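Secreted effector protein SifA (PDB 3CXB) is a Salmonella virulence effector that binds host PLEKHM2 (SKIP) and is required for endosomal tubulation and the formation of Salmonella-induced filaments. Local coordinates at residues 27-31 against 46-51; 54-60 against 128-132; 178-184 against 261-266; 202-207 against 244-248. All coordinates share one frame; numbering follows the deposited sequence.

Contact 1. Residues 27-31 against 46-51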
loop_
_atom_site.group_PDB
_atom_site.type_symbol
_atom_site.label_atom_id
_atom_site.label_comp_id
_atom_site.label_asym_id
_atom_site.label_seq_id
_atom_site.Cartn_x
_atom_site.Cartn_y
_atom_site.Cartn_z
ATOM N N TRP A 27 4.534 27.512 -0.725
ATOM C CA TRP A 27 5.576 26.517 -0.520
ATOM C C TRP A 27 6.685 27.137 0.347
ATOM O O TRP A 27 7.097 26.545 1.355
ATOM C CB TRP A 27 6.132 26.058 -1.871
ATOM C CG TRP A 27 7.119 24.927 -1.799
ATOM C CD1 TRP A 27 7.562 24.289 -0.676
ATOM C CD2 TRP A 27 7.830 24.336 -2.898
ATOM N NE1 TRP A 27 8.509 23.346 -1.001
ATOM C CE2 TRP A 27 8.693 23.357 -2.361
ATOM C CE3 TRP A 27 7.821 24.539 -4.282
ATOM C CZ2 TRP A 27 9.544 22.585 -3.165
ATOM C CZ3 TRP A 27 8.671 23.767 -5.080
ATOM C CH2 TRP A 27 9.516 22.808 -4.519
ATOM N N LYS A 28 7.155 28.329 -0.029
ATOM C CA LYS A 28 8.208 29.008 0.737
ATOM C C LYS A 28 7.799 29.264 2.185
ATOM O O LYS A 28 8.629 29.214 3.093
ATOM C CB LYS A 28 8.599 30.342 0.092
ATOM C CG LYS A 28 9.428 30.187 -1.139
ATOM C CD LYS A 28 9.783 31.521 -1.726
ATOM C CE LYS A 28 10.470 31.340 -3.082
ATOM N NZ LYS A 28 10.873 32.638 -3.710
ATOM N N VAL A 29 6.520 29.547 2.395
ATOM C CA VAL A 29 6.033 29.781 3.737
ATOM C C VAL A 29 5.972 28.444 4.481
ATOM O O VAL A 29 6.234 28.381 5.677
ATOM C CB VAL A 29 4.629 30.467 3.714
ATOM C CG1 VAL A 29 3.698 29.695 2.843
ATOM C CG2 VAL A 29 4.047 30.555 5.112
ATOM N N LEU A 30 5.653 27.368 3.773
ATOM C CA LEU A 30 5.561 26.070 4.429
ATOM C C LEU A 30 6.943 25.550 4.733
ATOM O O LEU A 30 7.191 25.000 5.800
ATOM C CB LEU A 30 4.839 25.052 3.547
ATOM C CG LEU A 30 4.956 23.629 4.100
ATOM C CD1 LEU A 30 4.364 23.575 5.495
ATOM C CD2 LEU A 30 4.243 22.668 3.214
ATOM N N TRP A 31 7.844 25.740 3.778
ATOM C CA TRP A 31 9.200 25.260 3.937
ATOM C C TRP A 31 9.931 25.986 5.045
ATOM O O TRP A 31 10.705 25.379 5.786
ATOM C CB TRP A 31 9.971 25.396 2.632
ATOM C CG TRP A 31 11.341 24.813 2.724
ATOM C CD1 TRP A 31 12.524 25.486 2.638
ATOM C CD2 TRP A 31 11.672 23.445 2.978
ATOM N NE1 TRP A 31 13.573 24.626 2.826
ATOM C CE2 TRP A 31 13.079 23.363 3.034
ATOM C CE3 TRP A 31 10.916 22.278 3.168
ATOM C CZ2 TRP A 31 13.748 22.162 3.273
ATOM C CZ3 TRP A 31 11.580 21.087 3.409
ATOM C CH2 TRP A 31 12.984 21.039 3.457
ATOM N N ALA A 46 13.263 15.914 1.550
ATOM C CA ALA A 46 11.926 16.291 2.003
ATOM C C ALA A 46 11.387 17.403 1.098
ATOM O O ALA A 46 10.176 17.609 0.976
ATOM C CB ALA A 46 11.975 16.768 3.460
ATOM N N ASP A 47 12.308 18.115 0.466
ATOM C CA ASP A 47 11.957 19.208 -0.420
ATOM C C ASP A 47 11.408 18.650 -1.727
ATOM O O ASP A 47 10.424 19.158 -2.272
ATOM C CB ASP A 47 13.193 20.072 -0.680
ATOM C CG ASP A 47 12.929 21.196 -1.656
ATOM O OD1 ASP A 47 12.742 20.919 -2.849
ATOM O OD2 ASP A 47 12.900 22.365 -1.239
ATOM N N ARG A 48 12.048 17.600 -2.229
ATOM C CA ARG A 48 11.588 16.996 -3.463
ATOM C C ARG A 48 10.276 16.272 -3.194
ATOM O O ARG A 48 9.428 16.174 -4.075
ATOM C CB ARG A 48 12.640 16.040 -4.023
ATOM C CG ARG A 48 12.786 16.138 -5.541
ATOM C CD ARG A 48 13.024 17.582 -5.974
ATOM N NE ARG A 48 13.193 17.713 -7.419
ATOM C CZ ARG A 48 13.358 18.873 -8.054
ATOM N NH1 ARG A 48 13.374 20.010 -7.371
ATOM N NH2 ARG A 48 13.511 18.897 -9.373
ATOM N N CYS A 49 10.107 15.769 -1.976
ATOM C CA CYS A 49 8.864 15.109 -1.597
ATOM C C CYS A 49 7.713 16.093 -1.774
ATOM O O CYS A 49 6.770 15.858 -2.530
ATOM C CB CYS A 49 8.902 14.690 -0.135
ATOM S SG CYS A 49 9.701 13.129 0.199
ATOM N N LEU A 50 7.799 17.200 -1.048
ATOM C CA LEU A 50 6.785 18.234 -1.108
ATOM C C LEU A 50 6.513 18.594 -2.554
ATOM O O LEU A 50 5.356 18.686 -2.978
ATOM C CB LEU A 50 7.257 19.471 -0.351
ATOM C CG LEU A 50 7.338 19.339 1.169
ATOM C CD1 LEU A 50 8.126 20.505 1.761
ATOM C CD2 LEU A 50 5.928 19.304 1.741
ATOM N N HIS A 51 7.579 18.792 -3.321
ATOM C CA HIS A 51 7.398 19.162 -4.710
ATOM C C HIS A 51 6.547 18.148 -5.435
ATOM O O HIS A 51 5.574 18.515 -6.102
ATOM C CB HIS A 51 8.722 19.306 -5.437
ATOM C CG HIS A 51 8.562 19.557 -6.898
ATOM N ND1 HIS A 51 8.426 18.539 -7.817
ATOM C CD2 HIS A 51 8.487 20.713 -7.603
ATOM C CE1 HIS A 51 8.281 19.055 -9.026
ATOM N NE2 HIS A 51 8.313 20.372 -8.924
#
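The indoles of Trp27 and Trp31 reach across to helix 42-54 and meet Asp47 in different ways. Asp47 CB and OD2 lie over one face of Trp31, CB toward the rim, while OD1 sits at the edge of Trp27, 3.6 Å from CZ2, where the ring hydrogens carry a slight positive charge. Ala46 CB meets the edge of Trp31, 4.3 Å from CZ3, and Trp27 brings CH2 to the edge of the His51 imidazole, with His51 CB 3.7 Å from that CH2 atom. The Trp27 and His51 planes meet at an intermediate angle. Leu50 fills the middle: its CD1 methyl is 3.6 Å from Trp31 CE3 and 4.0 Å from Trp27 NE1, and its CD2 methyl meets Leu30 CD2 at 4.0 Å. Both tryptophans send CG away from the backbone N, but chi2 is 0° in Trp27 and -115° in Trp31, which turns the indoles differently and lets Leu50 touch both. Lys23 pairs with Asp47 OD2, which probably helps to balance the carboxylate's charge, and also lies against Trp31 as a cation-pi partner, while Phe55 stacks on Trp27. Large indoles suit this place because the axes of the two segments come no closer than 11.9 Å, beyond the span of small residues. With the segments inclined at 142°, the consecutive helices 25-34 and 42-54 form a roughly antiparallel helical hairpin with an aromatic interface.

Contact 2. Residues 54-60 against 128-132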
loop_
_atom_site.group_PDB
_atom_site.type_symbol
_atom_site.label_atom_id
_atom_site.label_comp_id
_atom_site.label_asym_id
_atom_site.label_seq_id
_atom_site.Cartn_x
_atom_site.Cartn_y
_atom_site.Cartn_z
ATOM N N LEU A 54 2.764 18.464 -4.012
ATOM C CA LEU A 54 1.867 19.569 -4.259
ATOM C C LEU A 54 2.247 20.490 -5.373
ATOM O O LEU A 54 1.418 21.281 -5.800
ATOM C CB LEU A 54 1.718 20.408 -2.995
ATOM C CG LEU A 54 1.307 19.685 -1.720
ATOM C CD1 LEU A 54 1.913 20.409 -0.532
ATOM C CD2 LEU A 54 -0.210 19.630 -1.628
ATOM N N PHE A 55 3.476 20.412 -5.861
ATOM C CA PHE A 55 3.855 21.353 -6.907
ATOM C C PHE A 55 4.446 20.753 -8.159
ATOM O O PHE A 55 5.345 21.339 -8.749
ATOM C CB PHE A 55 4.817 22.405 -6.338
ATOM C CG PHE A 55 4.456 22.874 -4.948
ATOM C CD1 PHE A 55 4.985 22.235 -3.823
ATOM C CD2 PHE A 55 3.569 23.929 -4.755
ATOM C CE1 PHE A 55 4.636 22.641 -2.523
ATOM C CE2 PHE A 55 3.213 24.341 -3.465
ATOM C CZ PHE A 55 3.750 23.695 -2.347
ATOM N N ALA A 56 3.944 19.592 -8.570
ATOM C CA ALA A 56 4.433 18.944 -9.786
ATOM C C ALA A 56 3.420 19.130 -10.898
ATOM O O ALA A 56 2.430 19.836 -10.724
ATOM C CB ALA A 56 4.667 17.471 -9.552
ATOM N N GLU A 57 3.658 18.483 -12.035
ATOM C CA GLU A 57 2.757 18.619 -13.177
ATOM C C GLU A 57 1.359 18.123 -12.842
ATOM O O GLU A 57 0.370 18.549 -13.445
ATOM C CB GLU A 57 3.302 17.870 -14.399
ATOM C CG GLU A 57 2.741 18.394 -15.729
ATOM C CD GLU A 57 3.214 17.607 -16.945
ATOM O OE1 GLU A 57 3.000 18.084 -18.079
ATOM O OE2 GLU A 57 3.790 16.513 -16.771
ATOM N N ARG A 58 1.280 17.217 -11.875
ATOM C CA ARG A 58 -0.006 16.699 -11.459
ATOM C C ARG A 58 0.004 16.140 -10.046
ATOM O O ARG A 58 1.049 15.842 -9.481
ATOM C CB ARG A 58 -0.524 15.650 -12.454
ATOM C CG ARG A 58 0.236 14.348 -12.557
ATOM C CD ARG A 58 -0.374 13.537 -13.689
ATOM N NE ARG A 58 0.132 12.172 -13.736
ATOM C CZ ARG A 58 -0.251 11.273 -14.636
ATOM N NH1 ARG A 58 0.255 10.046 -14.614
ATOM N NH2 ARG A 58 -1.143 11.609 -15.561
ATOM N N ALA A 59 -1.188 16.033 -9.479
ATOM C CA ALA A 59 -1.356 15.535 -8.133
ATOM C C ALA A 59 -1.052 14.049 -8.036
ATOM O O ALA A 59 -1.275 13.282 -8.972
ATOM C CB ALA A 59 -2.770 15.807 -7.664
ATOM N N PRO A 60 -0.557 13.622 -6.879
ATOM C CA PRO A 60 -0.223 12.220 -6.646
ATOM C C PRO A 60 -1.467 11.376 -6.420
ATOM O O PRO A 60 -2.551 11.894 -6.142
ATOM C CB PRO A 60 0.610 12.283 -5.384
ATOM C CG PRO A 60 -0.147 13.371 -4.590
ATOM C CD PRO A 60 -0.367 14.431 -5.662
ATOM N N TYR A 128 -5.365 22.880 -1.615
ATOM C CA TYR A 128 -4.524 22.816 -2.806
ATOM C C TYR A 128 -5.074 21.896 -3.866
ATOM O O TYR A 128 -4.721 22.020 -5.036
ATOM C CB TYR A 128 -3.081 22.407 -2.462
ATOM C CG TYR A 128 -2.072 23.542 -2.603
ATOM C CD1 TYR A 128 -1.253 23.642 -3.733
ATOM C CD2 TYR A 128 -2.017 24.569 -1.653
ATOM C CE1 TYR A 128 -0.409 24.758 -3.914
ATOM C CE2 TYR A 128 -1.188 25.673 -1.826
ATOM C CZ TYR A 128 -0.393 25.770 -2.951
ATOM O OH TYR A 128 0.382 26.895 -3.107
ATOM N N PHE A 129 -5.904 20.946 -3.461
ATOM C CA PHE A 129 -6.517 20.046 -4.427
ATOM C C PHE A 129 -7.483 19.045 -3.845
ATOM O O PHE A 129 -7.361 18.633 -2.694
ATOM C CB PHE A 129 -5.459 19.299 -5.264
ATOM C CG PHE A 129 -4.643 18.293 -4.508
ATOM C CD1 PHE A 129 -3.253 18.432 -4.438
ATOM C CD2 PHE A 129 -5.233 17.180 -3.908
ATOM C CE1 PHE A 129 -2.459 17.482 -3.785
ATOM C CE2 PHE A 129 -4.448 16.224 -3.253
ATOM C CZ PHE A 129 -3.054 16.380 -3.193
ATOM N N LEU A 130 -8.464 18.675 -4.654
ATOM C CA LEU A 130 -9.428 17.678 -4.271
ATOM C C LEU A 130 -9.484 16.803 -5.513
ATOM O O LEU A 130 -9.896 17.248 -6.581
ATOM C CB LEU A 130 -10.773 18.319 -3.979
ATOM C CG LEU A 130 -11.713 17.342 -3.265
ATOM C CD1 LEU A 130 -12.830 18.128 -2.632
ATOM C CD2 LEU A 130 -12.282 16.318 -4.246
ATOM N N MET A 131 -9.014 15.568 -5.378
ATOM C CA MET A 131 -8.998 14.631 -6.494
ATOM C C MET A 131 -10.065 13.570 -6.282
ATOM O O MET A 131 -10.522 13.334 -5.156
ATOM C CB MET A 131 -7.621 13.961 -6.606
ATOM C CG MET A 131 -6.470 14.919 -6.813
ATOM S SD MET A 131 -6.644 15.794 -8.373
ATOM C CE MET A 131 -6.305 14.435 -9.573
ATOM N N LYS A 132 -10.485 12.934 -7.361
ATOM C CA LYS A 132 -11.470 11.889 -7.230
ATOM C C LYS A 132 -10.929 10.655 -7.897
ATOM O O LYS A 132 -10.726 10.651 -9.099
ATOM C CB LYS A 132 -12.781 12.291 -7.887
ATOM C CG LYS A 132 -13.703 11.111 -8.095
ATOM C CD LYS A 132 -15.131 11.530 -8.321
ATOM C CE LYS A 132 -15.736 12.104 -7.057
ATOM N NZ LYS A 132 -17.230 12.235 -7.195
#
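Ala59 and Phe129 make the CH-pi contact between the loop and the strand: Ala59 CB lies over the ring face, 4.2 Å from its centroid and 13° off the normal. A methyl is compact enough to sit close over the ring.

The aromatic pair is Phe55 and Tyr128, whose planes stand at 75° in an oblique arrangement. Phe55 CE2 comes 3.7 Å from Tyr128 CE1, and the tyrosine OH lies in the plane of the Phe55 ring at its edge. Leu54 CB lies over one face of the Phe55 ring, toward its rim.

The remaining contacts are apolar, aliphatic groups against rings or against each other. Leu54 CD2 fits between the two strand aromatics, 3.8 Å from Phe129 CE1 and 4.1 Å from Tyr128 CB. Pro60 CD approaches Phe129 CZ at 4.1 Å, its ring restricting the backbone there. Flexible Met131, bent at chi2 and chi3, adapts to Ala59 and places CG 3.9 Å from CB of that alanine.

Neighbours Tyr128 and Phe129 both face Cys121, a classic beta bulge, which is consistent with both pointing toward the loop; within this chain the bulge lies in an outermost strand of the five-stranded antiparallel sheet.

Contact 3. Residues 178-184 against 261-266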
loop_
_atom_site.group_PDB
_atom_site.type_symbol
_atom_site.label_atom_id
_atom_site.label_comp_id
_atom_site.label_asym_id
_atom_site.label_seq_id
_atom_site.Cartn_x
_atom_site.Cartn_y
_atom_site.Cartn_z
ATOM N N LEU A 178 -11.849 -5.684 9.801
ATOM C CA LEU A 178 -10.706 -6.565 9.623
ATOM C C LEU A 178 -9.602 -6.160 10.574
ATOM O O LEU A 178 -8.425 -6.358 10.271
ATOM C CB LEU A 178 -10.181 -6.446 8.191
ATOM C CG LEU A 178 -11.214 -6.572 7.071
ATOM C CD1 LEU A 178 -10.582 -6.218 5.748
ATOM C CD2 LEU A 178 -11.767 -7.982 7.032
ATOM N N ASP A 179 -9.966 -5.582 11.714
ATOM C CA ASP A 179 -8.961 -5.146 12.673
ATOM C C ASP A 179 -8.282 -6.308 13.382
ATOM O O ASP A 179 -7.303 -6.121 14.093
ATOM C CB ASP A 179 -9.586 -4.191 13.690
ATOM C CG ASP A 179 -10.884 -4.719 14.263
ATOM O OD1 ASP A 179 -11.556 -3.961 14.996
ATOM O OD2 ASP A 179 -11.227 -5.891 13.981
ATOM N N ASN A 180 -8.793 -7.513 13.173
ATOM C CA ASN A 180 -8.211 -8.691 13.793
ATOM C C ASN A 180 -6.845 -8.989 13.188
ATOM O O ASN A 180 -5.999 -9.616 13.832
ATOM C CB ASN A 180 -9.133 -9.893 13.601
ATOM C CG ASN A 180 -10.494 -9.687 14.239
ATOM O OD1 ASN A 180 -10.602 -9.552 15.458
ATOM N ND2 ASN A 180 -11.540 -9.654 13.418
ATOM N N ILE A 181 -6.637 -8.536 11.951
ATOM C CA ILE A 181 -5.378 -8.743 11.238
ATOM C C ILE A 181 -4.212 -8.068 11.945
ATOM O O ILE A 181 -3.130 -8.639 12.045
ATOM C CB ILE A 181 -5.449 -8.202 9.795
ATOM C CG1 ILE A 181 -6.500 -8.975 8.995
ATOM C CG2 ILE A 181 -4.088 -8.346 9.109
ATOM C CD1 ILE A 181 -6.655 -8.497 7.551
ATOM N N GLU A 182 -4.424 -6.848 12.423
ATOM C CA GLU A 182 -3.368 -6.138 13.132
ATOM C C GLU A 182 -2.920 -6.972 14.335
ATOM O O GLU A 182 -1.770 -6.881 14.784
ATOM C CB GLU A 182 -3.858 -4.773 13.612
ATOM C CG GLU A 182 -2.822 -4.045 14.444
ATOM C CD GLU A 182 -3.284 -2.690 14.916
ATOM O OE1 GLU A 182 -4.441 -2.579 15.377
ATOM O OE2 GLU A 182 -2.481 -1.739 14.842
ATOM N N GLY A 183 -3.849 -7.776 14.850
ATOM C CA GLY A 183 -3.563 -8.632 15.986
ATOM C C GLY A 183 -2.474 -9.643 15.676
ATOM O O GLY A 183 -1.541 -9.805 16.454
ATOM N N TYR A 184 -2.581 -10.322 14.538
ATOM C CA TYR A 184 -1.584 -11.311 14.144
ATOM C C TYR A 184 -0.183 -10.737 14.241
ATOM O O TYR A 184 0.782 -11.473 14.379
ATOM C CB TYR A 184 -1.834 -11.777 12.713
ATOM C CG TYR A 184 -3.055 -12.653 12.556
ATOM C CD1 TYR A 184 -3.027 -13.996 12.927
ATOM C CD2 TYR A 184 -4.244 -12.141 12.043
ATOM C CE1 TYR A 184 -4.158 -14.815 12.787
ATOM C CE2 TYR A 184 -5.379 -12.947 11.900
ATOM C CZ TYR A 184 -5.333 -14.280 12.270
ATOM O OH TYR A 184 -6.467 -15.055 12.097
ATOM N N MET A 261 -3.702 -15.326 6.773
ATOM C CA MET A 261 -3.996 -14.393 7.837
ATOM C C MET A 261 -5.328 -13.696 7.594
ATOM O O MET A 261 -6.167 -13.611 8.490
ATOM C CB MET A 261 -2.879 -13.360 7.907
ATOM C CG MET A 261 -2.275 -13.195 9.268
ATOM S SD MET A 261 -0.690 -12.360 9.184
ATOM C CE MET A 261 -1.179 -10.688 9.714
ATOM N N VAL A 262 -5.515 -13.192 6.374
ATOM C CA VAL A 262 -6.739 -12.483 6.011
ATOM C C VAL A 262 -7.909 -13.412 5.718
ATOM O O VAL A 262 -9.054 -13.096 6.048
ATOM C CB VAL A 262 -6.513 -11.561 4.786
ATOM C CG1 VAL A 262 -5.932 -12.352 3.631
ATOM C CG2 VAL A 262 -7.829 -10.924 4.368
ATOM N N LYS A 263 -7.627 -14.549 5.091
ATOM C CA LYS A 263 -8.673 -15.518 4.779
ATOM C C LYS A 263 -9.410 -15.853 6.078
ATOM O O LYS A 263 -10.622 -16.087 6.080
ATOM C CB LYS A 263 -8.052 -16.785 4.181
ATOM C CG LYS A 263 -7.291 -16.548 2.891
ATOM C CD LYS A 263 -6.566 -17.798 2.425
ATOM C CE LYS A 263 -5.848 -17.574 1.094
ATOM N NZ LYS A 263 -5.195 -18.818 0.570
ATOM N N GLU A 264 -8.659 -15.851 7.178
ATOM C CA GLU A 264 -9.175 -16.141 8.512
ATOM C C GLU A 264 -10.139 -15.080 9.000
ATOM O O GLU A 264 -11.331 -15.330 9.150
ATOM C CB GLU A 264 -8.018 -16.236 9.506
ATOM C CG GLU A 264 -7.218 -17.515 9.419
ATOM C CD GLU A 264 -7.810 -18.617 10.269
ATOM O OE1 GLU A 264 -7.984 -18.394 11.488
ATOM O OE2 GLU A 264 -8.097 -19.703 9.722
ATOM N N VAL A 265 -9.599 -13.894 9.258
ATOM C CA VAL A 265 -10.371 -12.763 9.752
ATOM C C VAL A 265 -11.624 -12.465 8.945
ATOM O O VAL A 265 -12.503 -11.746 9.412
ATOM C CB VAL A 265 -9.519 -11.491 9.782
ATOM C CG1 VAL A 265 -8.343 -11.672 10.720
ATOM C CG2 VAL A 265 -9.023 -11.188 8.390
ATOM N N LEU A 266 -11.704 -12.996 7.731
ATOM C CA LEU A 266 -12.875 -12.772 6.888
ATOM C C LEU A 266 -14.009 -13.705 7.271
ATOM O O LEU A 266 -15.078 -13.268 7.702
ATOM C CB LEU A 266 -12.520 -12.979 5.415
ATOM C CG LEU A 266 -11.808 -11.808 4.729
ATOM C CD1 LEU A 266 -11.505 -12.123 3.269
ATOM C CD2 LEU A 266 -12.702 -10.592 4.823
#
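Met261 offers the Tyr184 ring a methylene more squarely than its sulfur. CG lies over the ring face, 3.7 Å from the centroid and 23° off the normal, as a CH-pi contact, whereas SD is 4.9 Å from the same Tyr184 centroid in a looser, oblique Met-aromatic approach. The bend at chi3 (102°) turns the terminal CE back toward Tyr184 CB and the CG2 methyl of Ile181, so the flexible thioether wraps round the root of the aromatic side chain.

The same ring meets Val265 in its plane: CG1 is at the edge, 3.4 Å from Tyr184 CE2, and also packs on Asn180 CB. The second branch of the valine, CG2, is 3.4 Å from Ile181 CG1. A beta-branched residue suits this position, since its two methyls serve separate neighbours. The backbones behind these side chains belong to helix 180-187 and helix 258-267, which run in broadly opposite directions, inclined at 141° in the short segments, whose axes approach to 9.7 Å. Helix 180-187 directly follows strand 174-177, an outermost strand of the three-stranded sheet, so the contact joins the end of that sheet to the helical part of the chain.

Ile181 CD1 also reaches Val262 CB, at 4.1 Å. Leu178, just ahead of the helix, sends CD2 to within 3.5 Å of Leu266 CD2; helix 283-303 also packs against Leu178 and Val262, both of which touch Ile294. The Tyr184 hydroxyl rests beside the aliphatic part of Glu264, whose carboxylate is instead paired with Lys260.

Contact 4. Residues 202-207 against 244-248; sequences KATYLA and LKQLE
With chi1 at -93° and chi2 at 47°, Leu244 folds its CD2 methyl down onto helix 197-220, where it lies 3.4 Å from Lys202 CG and 3.9 Å from Ala203 CB, and also meets Leu206 CD1 at 4.0 Å. Glu248 instead has CG opposite the carbonyl carbon (chi1 -48°) and is stretched beyond it, which points its carboxylate end-on at the helix, OE1 foremost: OE1 comes 3.3 Å from Thr204 CA and 3.6 Å from Ala207 CB. The other methyl of Leu244, CD1, is 3.8 Å from CE of Lys202. That lysine is fully extended, so its hydrocarbon stem runs across the leucine at about a right angle while the amine is carried farther out. The glutamate is poorly ordered, and no hydrogen bond spans the two segments, so this part of the contact is packing. The Thr204 hydroxyl is bonded to Gln200 instead.

Small residues suit the face turned to the loop. Ala203 CB points into the contact, between Leu244 and the carbonyl O of Lys245, 4.0 Å away, and Ala207 lets the carboxylate come close. Here the loop after helix 228-241 drapes over helix 197-220, whose first turns carry the WxxxE sequence of this effector group, within a helical region probably related to the SopE-type exchange-factor fold.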
loop_
_atom_site.group_PDB
_atom_site.type_symbol
_atom_site.label_atom_id
_atom_site.label_comp_id
_atom_site.label_asym_id
_atom_site.label_seq_id
_atom_site.Cartn_x
_atom_site.Cartn_y
_atom_site.Cartn_z
ATOM N N LYS A 202 8.270 -11.383 3.295
ATOM C CA LYS A 202 8.784 -10.546 2.236
ATOM C C LYS A 202 9.272 -11.358 1.041
ATOM O O LYS A 202 8.966 -11.022 -0.097
ATOM C CB LYS A 202 9.908 -9.660 2.769
ATOM C CG LYS A 202 10.469 -8.673 1.753
ATOM C CD LYS A 202 11.459 -7.739 2.421
ATOM C CE LYS A 202 12.097 -6.762 1.441
ATOM N NZ LYS A 202 13.085 -5.886 2.146
ATOM N N ALA A 203 10.022 -12.426 1.277
ATOM C CA ALA A 203 10.516 -13.223 0.161
ATOM C C ALA A 203 9.405 -14.070 -0.435
ATOM O O ALA A 203 9.171 -14.036 -1.640
ATOM C CB ALA A 203 11.670 -14.113 0.608
ATOM N N THR A 204 8.710 -14.815 0.414
ATOM C CA THR A 204 7.626 -15.690 -0.023
ATOM C C THR A 204 6.601 -14.980 -0.889
ATOM O O THR A 204 6.349 -15.365 -2.033
ATOM C CB THR A 204 6.876 -16.288 1.183
ATOM O OG1 THR A 204 7.768 -17.127 1.922
ATOM C CG2 THR A 204 5.670 -17.116 0.722
ATOM N N TYR A 205 6.003 -13.945 -0.314
ATOM C CA TYR A 205 4.973 -13.154 -0.975
ATOM C C TYR A 205 5.453 -12.589 -2.309
ATOM O O TYR A 205 4.856 -12.834 -3.353
ATOM C CB TYR A 205 4.535 -12.019 -0.036
ATOM C CG TYR A 205 3.194 -11.399 -0.363
ATOM C CD1 TYR A 205 3.063 -10.460 -1.391
ATOM C CD2 TYR A 205 2.047 -11.750 0.363
ATOM C CE1 TYR A 205 1.824 -9.887 -1.683
ATOM C CE2 TYR A 205 0.811 -11.182 0.080
ATOM C CZ TYR A 205 0.709 -10.251 -0.939
ATOM O OH TYR A 205 -0.501 -9.655 -1.191
ATOM N N LEU A 206 6.550 -11.851 -2.274
ATOM C CA LEU A 206 7.061 -11.248 -3.482
ATOM C C LEU A 206 7.453 -12.237 -4.576
ATOM O O LEU A 206 7.154 -12.002 -5.749
ATOM C CB LEU A 206 8.229 -10.322 -3.137
ATOM C CG LEU A 206 7.794 -9.026 -2.432
ATOM C CD1 LEU A 206 8.983 -8.240 -1.908
ATOM C CD2 LEU A 206 7.010 -8.180 -3.420
ATOM N N ALA A 207 8.115 -13.337 -4.216
ATOM C CA ALA A 207 8.518 -14.310 -5.235
ATOM C C ALA A 207 7.270 -14.919 -5.870
ATOM O O ALA A 207 7.241 -15.174 -7.082
ATOM C CB ALA A 207 9.418 -15.402 -4.636
ATOM N N LEU A 244 15.996 -10.123 -2.798
ATOM C CA LEU A 244 15.555 -11.302 -2.063
ATOM C C LEU A 244 15.973 -12.613 -2.702
ATOM O O LEU A 244 16.110 -12.698 -3.918
ATOM C CB LEU A 244 14.036 -11.275 -1.894
ATOM C CG LEU A 244 13.542 -10.638 -0.589
ATOM C CD1 LEU A 244 14.257 -9.303 -0.340
ATOM C CD2 LEU A 244 12.032 -10.455 -0.655
ATOM N N LYS A 245 16.179 -13.629 -1.867
ATOM C CA LYS A 245 16.585 -14.951 -2.336
ATOM C C LYS A 245 15.543 -16.007 -1.984
ATOM O O LYS A 245 14.828 -15.889 -0.985
ATOM C CB LYS A 245 17.945 -15.339 -1.742
ATOM C CG LYS A 245 17.988 -15.384 -0.223
ATOM C CD LYS A 245 17.944 -16.803 0.300
ATOM C CE LYS A 245 19.211 -17.551 -0.064
ATOM N NZ LYS A 245 19.139 -18.977 0.355
ATOM N N GLN A 246 15.463 -17.038 -2.817
ATOM C CA GLN A 246 14.499 -18.105 -2.611
ATOM C C GLN A 246 15.060 -19.196 -1.720
ATOM O O GLN A 246 16.062 -19.828 -2.053
ATOM C CB GLN A 246 14.082 -18.707 -3.956
ATOM C CG GLN A 246 12.890 -19.655 -3.872
ATOM C CD GLN A 246 12.498 -20.242 -5.221
ATOM O OE1 GLN A 246 11.540 -21.013 -5.321
ATOM N NE2 GLN A 246 13.239 -19.882 -6.265
ATOM N N LEU A 247 14.410 -19.399 -0.580
ATOM C CA LEU A 247 14.805 -20.426 0.377
ATOM C C LEU A 247 13.516 -20.804 1.094
ATOM O O LEU A 247 13.419 -20.765 2.321
ATOM C CB LEU A 247 15.833 -19.875 1.370
ATOM C CG LEU A 247 16.800 -20.892 1.988
ATOM C CD1 LEU A 247 17.786 -20.171 2.888
ATOM C CD2 LEU A 247 16.032 -21.945 2.769
ATOM N N GLU A 248 12.523 -21.167 0.291
ATOM C CA GLU A 248 11.206 -21.530 0.780
ATOM C C GLU A 248 10.984 -23.039 0.739
ATOM O O GLU A 248 9.885 -23.501 0.421
ATOM C CB GLU A 248 10.152 -20.824 -0.079
ATOM C CG GLU A 248 10.435 -19.337 -0.280
ATOM C CD GLU A 248 9.625 -18.722 -1.408
ATOM O OE1 GLU A 248 9.842 -17.532 -1.713
ATOM O OE2 GLU A 248 8.776 -19.426 -1.988
#

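How the contacts relate
The four contacts fall into two groups at separate ends of the elongated chain. Contacts 1 and 2 have centres 14 Å apart and touch directly: helix 42-54 supplies one side of contact 1 and runs into the loop of contact 2, whose other side is strand 126-132 of the five-stranded sheet. The helical hairpin is thereby tied to the sheet edge. Contacts 3 and 4, centred 22 Å apart without touching, lie in the later, mostly helical half; contact 4 is nested within the chain loop that contact 3 closes. Centres in different groups are 34 to 38 Å apart. This fits a two-part protein, both of whose terminal domains are needed for tubule formation.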